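Local coordinates for protein phosphoinositol-specific phospholipase C (Pseudomonas sp., PDB 5FYP) that probably cleaves phosphoinositide lipids in a calcium-dependent manner, as a bacterial phosphoinositide-specific phospholipase C with a TIM-barrel-type fold, at residues N193-T204 with V225-Y235; F210-I221 with A237-W248. All coordinates share one frame; numbering follows the deposited sequence. Where two conformers were deposited one is given.

Interaction 1 (N193-T204 with V225-Y235); sequences NQKLSQYAEART and VSGMSSQSSGY. With SO4 (sulfate ion), chain E.
Helix 193-203, the connection of a beta-alpha-beta crossover between strands 184-189 and 210-211, packs against the capped start of helix 230-233, with Ser197 facing Ser229 and Ser232. Ser229 is the N-cap: its OG accepts from Ser232 N at 3.0 Å and donates to Glu201 OE2 at 2.7 Å, meeting the carboxylate on its anti side and well out of its plane. Ser229 N gives a nearly straight bond (168°) to Ser197 OG; with chi1 at -168° that hydroxyl swings clear of its own backbone N to face Ser229 N. Ser232 OG answers with a bond to Ser197 O, 3.0 Å, made in the carbonyl plane on a lone pair; the same oxygen also takes the helical bond from Glu201 N.

At the start of helix 193-203, Asn193 ND2 reaches Ser226 O (2.9 Å) within its amide plane, while OD1 accepts from Val214 N. Ser226 belongs to a type II turn, Val225 to Met228. Its Gly227 has positive phi, and a CB there would press on Gln194. Met228 lays CG and SD along Asn193, SD lying 3.6 Å from Asn193 O. At the other end Tyr235 OH comes 3.3 Å from Thr204 CB, and one water links Glu201 O to Gln231 NE2. Arg203 turns away: NH1 and NH2 grip a sulfate, probably from the crystallisation liquor, in the guanidinium plane, and NE is salt-bridged to Asp137.

The seam is thus largely polar: Ser229 OG spends its proton on Glu201, and that bond, perhaps with the start of this short helix, would probably steady the carboxylate's negative charge.

Interaction 2 (F210-I221 with A237-W248); sequences FISPVTNGQNDI and AMNNMGKGDKSW
Backbone bonds first: Asn240 joins its strand to Pro213 and Thr215 in a single parallel bridge, Asn240 N donating to Pro213 O (3.0 Å) and Asn240 O accepting from Thr215 N (3.0 Å). Proline at 213 has no N-H to offer, and Met238 O, 3.3 Å from Pro213 CD, is buried without a polar partner in the model. Of the side-chain bonds, two start from Asn239 ND2, which donates to Thr215 OG1 and Asp220 O, each at 2.9 Å and close to its amide plane; Asn239 OD1 accepts from His257. Thr215 OG1 passes its own proton to Pro213 O, on the face opposite Asn240 N.

Aromatic contacts sit at both ends. Met238 CE lies over one face of Phe210, 4.1 Å from the ring centroid. Gly217 CA makes a CH-pi contact over the six-membered ring of Trp248, 3.9 Å from its centroid, and Gln218 OE1 meets that ring at its edge while its NE2 bonds to Ser222 OG. Replacing Trp248 by an alanine would strip away the ring that Gly217 CA and Gln218 N lie against, and is likely to leave that turn freer to shift.

The bridge links strand 238-242, paired beyond with 258-262, to the chain leaving strand 210-211, which pairs with 184-189.

Interactions 1 and 2 alternate along the chain and share a border, their centres about 14 Å apart. The Asn193 OD1 to Val214 N bond (2.8 Å) is one tie between them; Ser226 N to Asp220 OD1 (2.9 Å) is the other. Leu196 CD2 also packs 3.5 Å from Ser212 O. Interaction 1 is the outer layer, a helix and its neighbour on the barrel wall; interaction 2 lies where the edge strands of the two sheets meet, consistent with closure of a TIM-type barrel. The bound calcium, held by Asn27, Glu48, Asp50 and Asp119, is about 12 Å from the Leu196 side chain, so interaction 1 does not itself line the metal site.

Interaction 1 (N193-T204 with V225-Y235)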
loop_
_atom_site.group_PDB
_atom_site.type_symbol
_atom_site.label_atom_id
_atom_site.label_comp_id
_atom_site.label_asym_id
_atom_site.label_seq_id
_atom_site.Cartn_x
_atom_site.Cartn_y
_atom_site.Cartn_z
ATOM N N ASN A 193 0.748 13.855 6.582
ATOM C CA ASN A 193 1.546 12.875 7.314
ATOM C C ASN A 193 1.170 12.800 8.789
ATOM O O ASN A 193 1.429 11.765 9.424
ATOM C CB ASN A 193 3.028 13.184 7.164
ATOM C CG ASN A 193 3.558 12.941 5.763
ATOM O OD1 ASN A 193 2.942 12.225 4.979
ATOM N ND2 ASN A 193 4.710 13.506 5.464
ATOM N N GLN A 194 0.591 13.857 9.353
ATOM C CA GLN A 194 0.113 13.812 10.722
ATOM C C GLN A 194 -0.797 12.602 10.984
ATOM O O GLN A 194 -0.731 12.034 12.070
ATOM C CB GLN A 194 -0.651 15.109 11.038
ATOM C CG GLN A 194 0.183 16.353 11.192
ATOM C CD GLN A 194 0.629 17.049 9.912
ATOM O OE1 GLN A 194 0.459 16.549 8.744
ATOM N NE2 GLN A 194 1.260 18.214 10.109
ATOM N N LYS A 195 -1.647 12.238 10.021
ATOM C CA LYS A 195 -2.545 11.113 10.248
ATOM C C LYS A 195 -1.797 9.792 10.322
ATOM O O LYS A 195 -2.214 8.880 11.037
ATOM C CB LYS A 195 -3.663 11.051 9.198
ATOM C CG LYS A 195 -4.892 11.893 9.511
ATOM C CD LYS A 195 -4.652 13.361 9.703
ATOM C CE LYS A 195 -5.967 14.118 9.872
ATOM N NZ LYS A 195 -5.788 15.551 10.160
ATOM N N LEU A 196 -0.699 9.677 9.582
ATOM C CA LEU A 196 0.159 8.508 9.655
ATOM C C LEU A 196 0.899 8.477 10.996
ATOM O O LEU A 196 1.071 7.416 11.588
ATOM C CB LEU A 196 1.155 8.477 8.489
ATOM C CG LEU A 196 0.611 7.960 7.152
ATOM C CD1 LEU A 196 -0.701 8.489 6.696
ATOM C CD2 LEU A 196 1.665 8.127 6.097
ATOM N N SER A 197 1.353 9.646 11.455
ATOM C CA SER A 197 2.035 9.725 12.739
ATOM C C SER A 197 1.103 9.319 13.888
ATOM O O SER A 197 1.514 8.609 14.800
ATOM C CB SER A 197 2.580 11.126 12.932
ATOM O OG SER A 197 3.476 11.160 14.040
ATOM N N GLN A 198 -0.146 9.733 13.775
ATOM C CA GLN A 198 -1.147 9.374 14.782
ATOM C C GLN A 198 -1.368 7.850 14.798
ATOM O O GLN A 198 -1.482 7.244 15.860
ATOM C CB GLN A 198 -2.448 10.095 14.490
ATOM C CG GLN A 198 -2.370 11.593 14.770
ATOM C CD GLN A 198 -3.405 12.407 14.011
ATOM O OE1 GLN A 198 -4.365 11.887 13.466
ATOM N NE2 GLN A 198 -3.227 13.692 14.001
ATOM N N TYR A 199 -1.466 7.255 13.606
ATOM C CA TYR A 199 -1.630 5.806 13.507
ATOM C C TYR A 199 -0.447 5.075 14.152
ATOM O O TYR A 199 -0.628 4.174 14.975
ATOM C CB TYR A 199 -1.824 5.423 12.041
ATOM C CG TYR A 199 -1.816 3.928 11.838
ATOM C CD1 TYR A 199 -2.979 3.169 12.012
ATOM C CD2 TYR A 199 -0.653 3.262 11.518
ATOM C CE1 TYR A 199 -2.964 1.795 11.898
ATOM C CE2 TYR A 199 -0.615 1.879 11.379
ATOM C CZ TYR A 199 -1.784 1.145 11.592
ATOM O OH TYR A 199 -1.713 -0.207 11.484
ATOM N N ALA A 200 0.776 5.470 13.807
ATOM C CA ALA A 200 1.952 4.798 14.325
ATOM C C ALA A 200 2.110 4.993 15.827
ATOM O O ALA A 200 2.529 4.075 16.536
ATOM C CB ALA A 200 3.206 5.250 13.585
ATOM N N GLU A 201 1.792 6.188 16.328
ATOM C CA GLU A 201 1.855 6.415 17.782
ATOM C C GLU A 201 0.851 5.550 18.525
ATOM O O GLU A 201 1.137 5.075 19.617
ATOM C CB GLU A 201 1.675 7.902 18.082
ATOM C CG GLU A 201 2.927 8.657 17.684
ATOM C CD GLU A 201 3.212 9.897 18.425
ATOM O OE1 GLU A 201 2.244 10.442 19.043
ATOM O OE2 GLU A 201 4.420 10.272 18.325
ATOM N N ALA A 202 -0.303 5.330 17.927
ATOM C CA ALA A 202 -1.338 4.504 18.561
ATOM C C ALA A 202 -0.983 3.007 18.544
ATOM O O ALA A 202 -1.215 2.323 19.534
ATOM C CB ALA A 202 -2.673 4.720 17.879
ATOM N N ARG A 203 -0.449 2.528 17.437
ATOM C CA ARG A 203 -0.306 1.085 17.219
ATOM C C ARG A 203 1.096 0.542 17.475
ATOM O O ARG A 203 1.250 -0.654 17.692
ATOM C CB ARG A 203 -0.778 0.691 15.817
ATOM C CG ARG A 203 -2.226 1.083 15.504
ATOM C CD ARG A 203 -3.227 0.667 16.546
ATOM N NE ARG A 203 -3.194 -0.777 16.780
ATOM C CZ ARG A 203 -3.341 -1.378 17.967
ATOM N NH1 ARG A 203 -3.527 -0.672 19.086
ATOM N NH2 ARG A 203 -3.224 -2.679 18.056
ATOM N N THR A 204 2.109 1.410 17.357
ATOM C CA THR A 204 3.522 1.068 17.524
ATOM C C THR A 204 3.832 -0.256 16.816
ATOM O O THR A 204 3.479 -0.435 15.643
ATOM C CB THR A 204 3.991 1.206 18.974
ATOM O OG1 THR A 204 3.317 0.272 19.818
ATOM C CG2 THR A 204 3.796 2.628 19.466
ATOM N N VAL A 225 10.352 12.873 9.754
ATOM C CA VAL A 225 9.505 13.061 8.582
ATOM C C VAL A 225 8.630 14.293 8.790
ATOM O O VAL A 225 8.124 14.533 9.892
ATOM C CB VAL A 225 8.650 11.796 8.395
ATOM C CG1 VAL A 225 7.641 11.948 7.273
ATOM C CG2 VAL A 225 9.525 10.580 8.147
ATOM N N SER A 226 8.437 15.076 7.730
ATOM C CA SER A 226 7.581 16.245 7.799
ATOM C C SER A 226 6.206 15.856 8.308
ATOM O O SER A 226 5.606 14.876 7.851
ATOM C CB SER A 226 7.425 16.845 6.410
ATOM O OG SER A 226 8.694 17.154 5.863
ATOM N N GLY A 227 5.714 16.586 9.306
ATOM C CA GLY A 227 4.410 16.327 9.851
ATOM C C GLY A 227 4.303 15.170 10.822
ATOM O O GLY A 227 3.192 14.853 11.260
ATOM N N MET A 228 5.422 14.509 11.153
ATOM C CA MET A 228 5.410 13.361 12.064
ATOM C C MET A 228 6.361 13.583 13.212
ATOM O O MET A 228 7.355 14.311 13.132
ATOM C CB MET A 228 5.764 12.048 11.367
ATOM C CG MET A 228 4.959 11.823 10.075
ATOM S SD MET A 228 4.567 10.095 9.738
ATOM C CE MET A 228 6.196 9.385 9.822
ATOM N N SER A 229 6.112 12.836 14.279
ATOM C CA SER A 229 7.089 12.752 15.351
ATOM C C SER A 229 8.310 11.926 14.923
ATOM O O SER A 229 8.272 11.117 13.990
ATOM C CB SER A 229 6.470 12.091 16.572
ATOM O OG SER A 229 6.118 10.743 16.283
ATOM N N SER A 230 9.411 12.126 15.629
ATOM C CA SER A 230 10.574 11.275 15.469
ATOM C C SER A 230 10.234 9.784 15.729
ATOM O O SER A 230 10.642 8.877 15.003
ATOM C CB SER A 230 11.691 11.779 16.354
ATOM O OG SER A 230 12.807 10.963 16.175
ATOM N N GLN A 231 9.458 9.523 16.774
ATOM C CA GLN A 231 9.100 8.139 17.086
ATOM C C GLN A 231 8.338 7.487 15.909
ATOM O O GLN A 231 8.657 6.371 15.492
ATOM C CB GLN A 231 8.219 8.107 18.324
ATOM C CG GLN A 231 7.631 6.757 18.650
ATOM C CD GLN A 231 6.571 6.823 19.749
ATOM O OE1 GLN A 231 6.555 7.778 20.513
ATOM N NE2 GLN A 231 5.687 5.825 19.841
ATOM N N SER A 232 7.352 8.192 15.369
ATOM C CA SER A 232 6.617 7.631 14.234
ATOM C C SER A 232 7.479 7.469 12.996
ATOM O O SER A 232 7.308 6.521 12.202
ATOM C CB SER A 232 5.392 8.447 13.915
ATOM O OG SER A 232 4.475 8.310 14.979
ATOM N N SER A 233 8.401 8.407 12.795
ATOM C CA SER A 233 9.324 8.365 11.659
ATOM C C SER A 233 10.100 7.050 11.616
ATOM O O SER A 233 10.395 6.532 10.564
ATOM C CB SER A 233 10.261 9.535 11.708
ATOM O OG SER A 233 9.583 10.777 11.554
ATOM N N GLY A 234 10.442 6.537 12.805
ATOM C CA GLY A 234 11.234 5.316 12.886
ATOM C C GLY A 234 10.564 4.074 12.316
ATOM O O GLY A 234 11.251 3.121 11.995
ATOM N N TYR A 235 9.226 4.096 12.164
ATOM C CA TYR A 235 8.479 2.980 11.590
ATOM C C TYR A 235 8.416 3.010 10.076
ATOM O O TYR A 235 7.839 2.122 9.470
ATOM C CB TYR A 235 7.056 2.932 12.174
ATOM C CG TYR A 235 6.992 2.603 13.645
ATOM C CD1 TYR A 235 6.931 1.274 14.085
ATOM C CD2 TYR A 235 7.057 3.583 14.596
ATOM C CE1 TYR A 235 6.901 0.969 15.436
ATOM C CE2 TYR A 235 7.037 3.284 15.960
ATOM C CZ TYR A 235 6.977 1.970 16.374
ATOM O OH TYR A 235 6.985 1.628 17.697
HETATM S S SO4 E . -3.741 -3.582 21.727
HETATM O O1 SO4 E . -3.455 -2.108 21.598
HETATM O O2 SO4 E . -5.034 -3.727 22.468
HETATM O O3 SO4 E . -3.892 -4.188 20.366
HETATM O O4 SO4 E . -2.767 -4.295 22.622
HETATM O O HOH W 1 3.311 5.685 21.203
HETATM O O HOH W 2 6.651 10.926 20.551
#

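Interaction 2 (F210-I221 with A237-W248)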
loop_
_atom_site.group_PDB
_atom_site.type_symbol
_atom_site.label_atom_id
_atom_site.label_comp_id
_atom_site.label_asym_id
_atom_site.label_seq_id
_atom_site.Cartn_x
_atom_site.Cartn_y
_atom_site.Cartn_z
ATOM N N PHE A 210 1.545 -0.758 7.084
ATOM C CA PHE A 210 2.749 0.058 6.833
ATOM C C PHE A 210 2.354 1.515 6.588
ATOM O O PHE A 210 1.552 1.792 5.702
ATOM C CB PHE A 210 3.466 -0.426 5.564
ATOM C CG PHE A 210 4.161 -1.743 5.713
ATOM C CD1 PHE A 210 3.492 -2.950 5.524
ATOM C CD2 PHE A 210 5.508 -1.795 6.028
ATOM C CE1 PHE A 210 4.155 -4.146 5.637
ATOM C CE2 PHE A 210 6.163 -2.995 6.183
ATOM C CZ PHE A 210 5.480 -4.175 5.991
ATOM N N ILE A 211 2.996 2.474 7.255
ATOM C CA ILE A 211 2.780 3.868 6.920
ATOM C C ILE A 211 3.714 4.306 5.788
ATOM O O ILE A 211 4.869 3.895 5.733
ATOM C CB ILE A 211 2.907 4.795 8.135
ATOM C CG1 ILE A 211 4.278 4.753 8.812
ATOM C CG2 ILE A 211 1.796 4.502 9.141
ATOM C CD1 ILE A 211 4.511 5.903 9.770
ATOM N N SER A 212 3.183 5.105 4.856
ATOM C CA SER A 212 3.980 5.553 3.732
ATOM C C SER A 212 3.789 7.053 3.535
ATOM O O SER A 212 2.832 7.472 2.889
ATOM C CB SER A 212 3.605 4.792 2.475
ATOM O OG SER A 212 4.429 5.203 1.408
ATOM N N PRO A 213 4.651 7.857 4.159
ATOM C CA PRO A 213 4.411 9.308 4.151
ATOM C C PRO A 213 4.661 9.956 2.808
ATOM O O PRO A 213 5.489 9.511 2.011
ATOM C CB PRO A 213 5.397 9.824 5.200
ATOM C CG PRO A 213 6.487 8.813 5.218
ATOM C CD PRO A 213 5.789 7.493 5.008
ATOM N N VAL A 214 3.974 11.081 2.615
ATOM C CA VAL A 214 4.237 12.000 1.528
ATOM C C VAL A 214 5.693 12.448 1.663
ATOM O O VAL A 214 6.141 12.882 2.721
ATOM C CB VAL A 214 3.299 13.225 1.596
ATOM C CG1 VAL A 214 3.659 14.237 0.523
ATOM C CG2 VAL A 214 1.837 12.798 1.471
ATOM N N THR A 215 6.434 12.337 0.546
ATOM C CA THR A 215 7.903 12.481 0.532
ATOM C C THR A 215 8.345 13.538 -0.455
ATOM O O THR A 215 8.055 13.395 -1.640
ATOM C CB THR A 215 8.481 11.111 0.204
ATOM O OG1 THR A 215 8.109 10.166 1.224
ATOM C CG2 THR A 215 10.002 11.104 0.082
ATOM N N ASN A 216 9.047 14.543 0.063
ATOM C CA ASN A 216 9.618 15.590 -0.781
ATOM C C ASN A 216 10.978 16.082 -0.309
ATOM O O ASN A 216 11.466 17.096 -0.783
ATOM C CB ASN A 216 8.653 16.741 -1.059
ATOM C CG ASN A 216 8.306 17.532 0.151
ATOM O OD1 ASN A 216 8.968 17.493 1.159
ATOM N ND2 ASN A 216 7.191 18.230 0.056
ATOM N N GLY A 217 11.619 15.333 0.585
ATOM C CA GLY A 217 12.957 15.662 1.061
ATOM C C GLY A 217 13.556 14.472 1.737
ATOM O O GLY A 217 12.850 13.491 2.067
ATOM N N GLN A 218 14.865 14.515 1.942
ATOM C CA GLN A 218 15.568 13.373 2.521
ATOM C C GLN A 218 15.023 13.023 3.913
ATOM O O GLN A 218 15.009 11.856 4.265
ATOM C CB GLN A 218 17.062 13.654 2.573
ATOM C CG GLN A 218 17.881 12.485 3.067
ATOM C CD GLN A 218 17.946 11.331 2.087
ATOM O OE1 GLN A 218 18.151 11.528 0.888
ATOM N NE2 GLN A 218 17.809 10.106 2.584
ATOM N N ASN A 219 14.659 14.038 4.686
ATOM C CA ASN A 219 14.129 13.776 6.034
ATOM C C ASN A 219 12.919 12.859 6.012
ATOM O O ASN A 219 12.683 12.137 6.974
ATOM C CB ASN A 219 13.793 15.048 6.776
ATOM C CG ASN A 219 12.688 15.815 6.103
ATOM O OD1 ASN A 219 12.839 16.173 4.938
ATOM N ND2 ASN A 219 11.597 16.065 6.813
ATOM N N ASP A 220 12.131 12.902 4.922
ATOM C CA ASP A 220 10.935 12.082 4.823
ATOM C C ASP A 220 11.272 10.612 4.612
ATOM O O ASP A 220 10.427 9.756 4.835
ATOM C CB ASP A 220 10.033 12.602 3.708
ATOM C CG ASP A 220 9.576 14.030 3.917
ATOM O OD1 ASP A 220 9.338 14.423 5.091
ATOM O OD2 ASP A 220 9.398 14.766 2.899
ATOM N N ILE A 221 12.500 10.347 4.170
ATOM C CA ILE A 221 13.034 8.989 4.032
ATOM C C ILE A 221 13.727 8.557 5.326
ATOM O O ILE A 221 13.412 7.489 5.855
ATOM C CB ILE A 221 14.020 8.888 2.863
ATOM C CG1 ILE A 221 13.436 9.405 1.544
ATOM C CG2 ILE A 221 14.576 7.477 2.746
ATOM C CD1 ILE A 221 12.862 8.514 0.532
ATOM N N ALA A 237 8.908 2.435 6.416
ATOM C CA ALA A 237 9.520 1.451 5.539
ATOM C C ALA A 237 9.049 1.594 4.095
ATOM O O ALA A 237 9.368 0.771 3.232
ATOM C CB ALA A 237 9.218 0.042 6.029
ATOM N N MET A 238 8.286 2.668 3.827
ATOM C CA MET A 238 7.659 2.931 2.545
ATOM C C MET A 238 7.546 4.437 2.378
ATOM O O MET A 238 7.453 5.157 3.376
ATOM C CB MET A 238 6.264 2.318 2.462
ATOM C CG MET A 238 6.272 0.803 2.554
ATOM S SD MET A 238 4.738 0.173 1.836
ATOM C CE MET A 238 4.965 -1.601 1.973
ATOM N N ASN A 239 7.565 4.896 1.130
ATOM C CA ASN A 239 7.471 6.329 0.843
ATOM C C ASN A 239 6.568 6.550 -0.361
ATOM O O ASN A 239 6.599 5.800 -1.322
ATOM C CB ASN A 239 8.852 6.931 0.598
ATOM C CG ASN A 239 9.669 6.983 1.878
ATOM O OD1 ASN A 239 10.433 6.046 2.198
ATOM N ND2 ASN A 239 9.495 8.050 2.631
ATOM N N ASN A 240 5.774 7.632 -0.291
ATOM C CA ASN A 240 4.765 7.948 -1.301
ATOM C C ASN A 240 5.134 9.289 -1.949
ATOM O O ASN A 240 5.294 10.303 -1.278
ATOM C CB ASN A 240 3.320 7.967 -0.756
ATOM C CG ASN A 240 2.236 7.581 -1.811
ATOM O OD1 ASN A 240 2.222 6.530 -2.513
ATOM N ND2 ASN A 240 1.245 8.433 -1.846
ATOM N N MET A 241 5.224 9.258 -3.275
ATOM C CA MET A 241 5.663 10.406 -4.062
ATOM C C MET A 241 4.709 10.699 -5.191
ATOM O O MET A 241 4.344 9.817 -5.955
ATOM C CB MET A 241 7.045 10.156 -4.649
ATOM C CG MET A 241 8.082 10.328 -3.549
ATOM S SD MET A 241 8.616 8.910 -2.626
ATOM C CE MET A 241 8.883 7.627 -3.950
ATOM N N GLY A 242 4.343 11.961 -5.329
ATOM C CA GLY A 242 3.694 12.417 -6.544
ATOM C C GLY A 242 4.717 12.606 -7.648
ATOM O O GLY A 242 5.933 12.492 -7.471
ATOM N N LYS A 243 4.204 12.937 -8.840
ATOM C CA LYS A 243 5.030 13.042 -10.036
ATOM C C LYS A 243 6.243 13.952 -9.838
ATOM O O LYS A 243 7.346 13.614 -10.259
ATOM C CB LYS A 243 4.150 13.538 -11.209
ATOM C CG LYS A 243 4.888 13.920 -12.474
ATOM C CD LYS A 243 3.949 14.248 -13.626
ATOM C CE LYS A 243 3.075 15.480 -13.396
ATOM N NZ LYS A 243 2.131 15.672 -14.540
ATOM N N GLY A 244 6.006 15.108 -9.246
ATOM C CA GLY A 244 7.045 16.101 -9.084
ATOM C C GLY A 244 8.141 15.701 -8.120
ATOM O O GLY A 244 9.206 16.295 -8.114
ATOM N N ASP A 245 7.877 14.694 -7.284
ATOM C CA ASP A 245 8.792 14.221 -6.252
ATOM C C ASP A 245 9.388 12.862 -6.517
ATOM O O ASP A 245 10.049 12.292 -5.645
ATOM C CB ASP A 245 8.051 14.227 -4.934
ATOM C CG ASP A 245 7.690 15.635 -4.496
ATOM O OD1 ASP A 245 8.533 16.553 -4.600
ATOM O OD2 ASP A 245 6.560 15.905 -4.074
ATOM N N LYS A 246 9.200 12.361 -7.744
ATOM C CA LYS A 246 9.623 10.975 -8.023
ATOM C C LYS A 246 11.102 10.751 -7.963
ATOM O O LYS A 246 11.557 9.620 -7.828
ATOM C CB LYS A 246 9.098 10.514 -9.358
ATOM C CG LYS A 246 9.734 11.187 -10.564
ATOM C CD LYS A 246 9.212 10.538 -11.842
ATOM C CE LYS A 246 9.842 11.105 -13.084
ATOM N NZ LYS A 246 9.402 10.321 -14.270
ATOM N N SER A 247 11.896 11.821 -8.064
ATOM C CA SER A 247 13.357 11.678 -7.913
ATOM C C SER A 247 13.723 11.036 -6.575
ATOM O O SER A 247 14.775 10.406 -6.466
ATOM C CB SER A 247 14.056 13.037 -8.062
ATOM O OG SER A 247 13.628 13.977 -7.115
ATOM N N TRP A 248 12.884 11.206 -5.545
ATOM C CA TRP A 248 13.138 10.620 -4.228
ATOM C C TRP A 248 13.022 9.102 -4.207
ATOM O O TRP A 248 13.501 8.481 -3.259
ATOM C CB TRP A 248 12.238 11.253 -3.145
ATOM C CG TRP A 248 12.616 12.655 -2.943
ATOM C CD1 TRP A 248 12.018 13.758 -3.409
ATOM C CD2 TRP A 248 13.825 13.097 -2.307
ATOM N NE1 TRP A 248 12.764 14.878 -3.098
ATOM C CE2 TRP A 248 13.877 14.480 -2.407
ATOM C CE3 TRP A 248 14.858 12.443 -1.646
ATOM C CZ2 TRP A 248 14.969 15.234 -1.915
ATOM C CZ3 TRP A 248 15.938 13.154 -1.167
ATOM C CH2 TRP A 248 15.976 14.538 -1.295
HETATM O O HOH W 3 6.213 1.639 6.385
HETATM O O HOH W 4 2.817 4.387 -0.662
HETATM O O HOH W 5 5.376 13.643 -2.935
#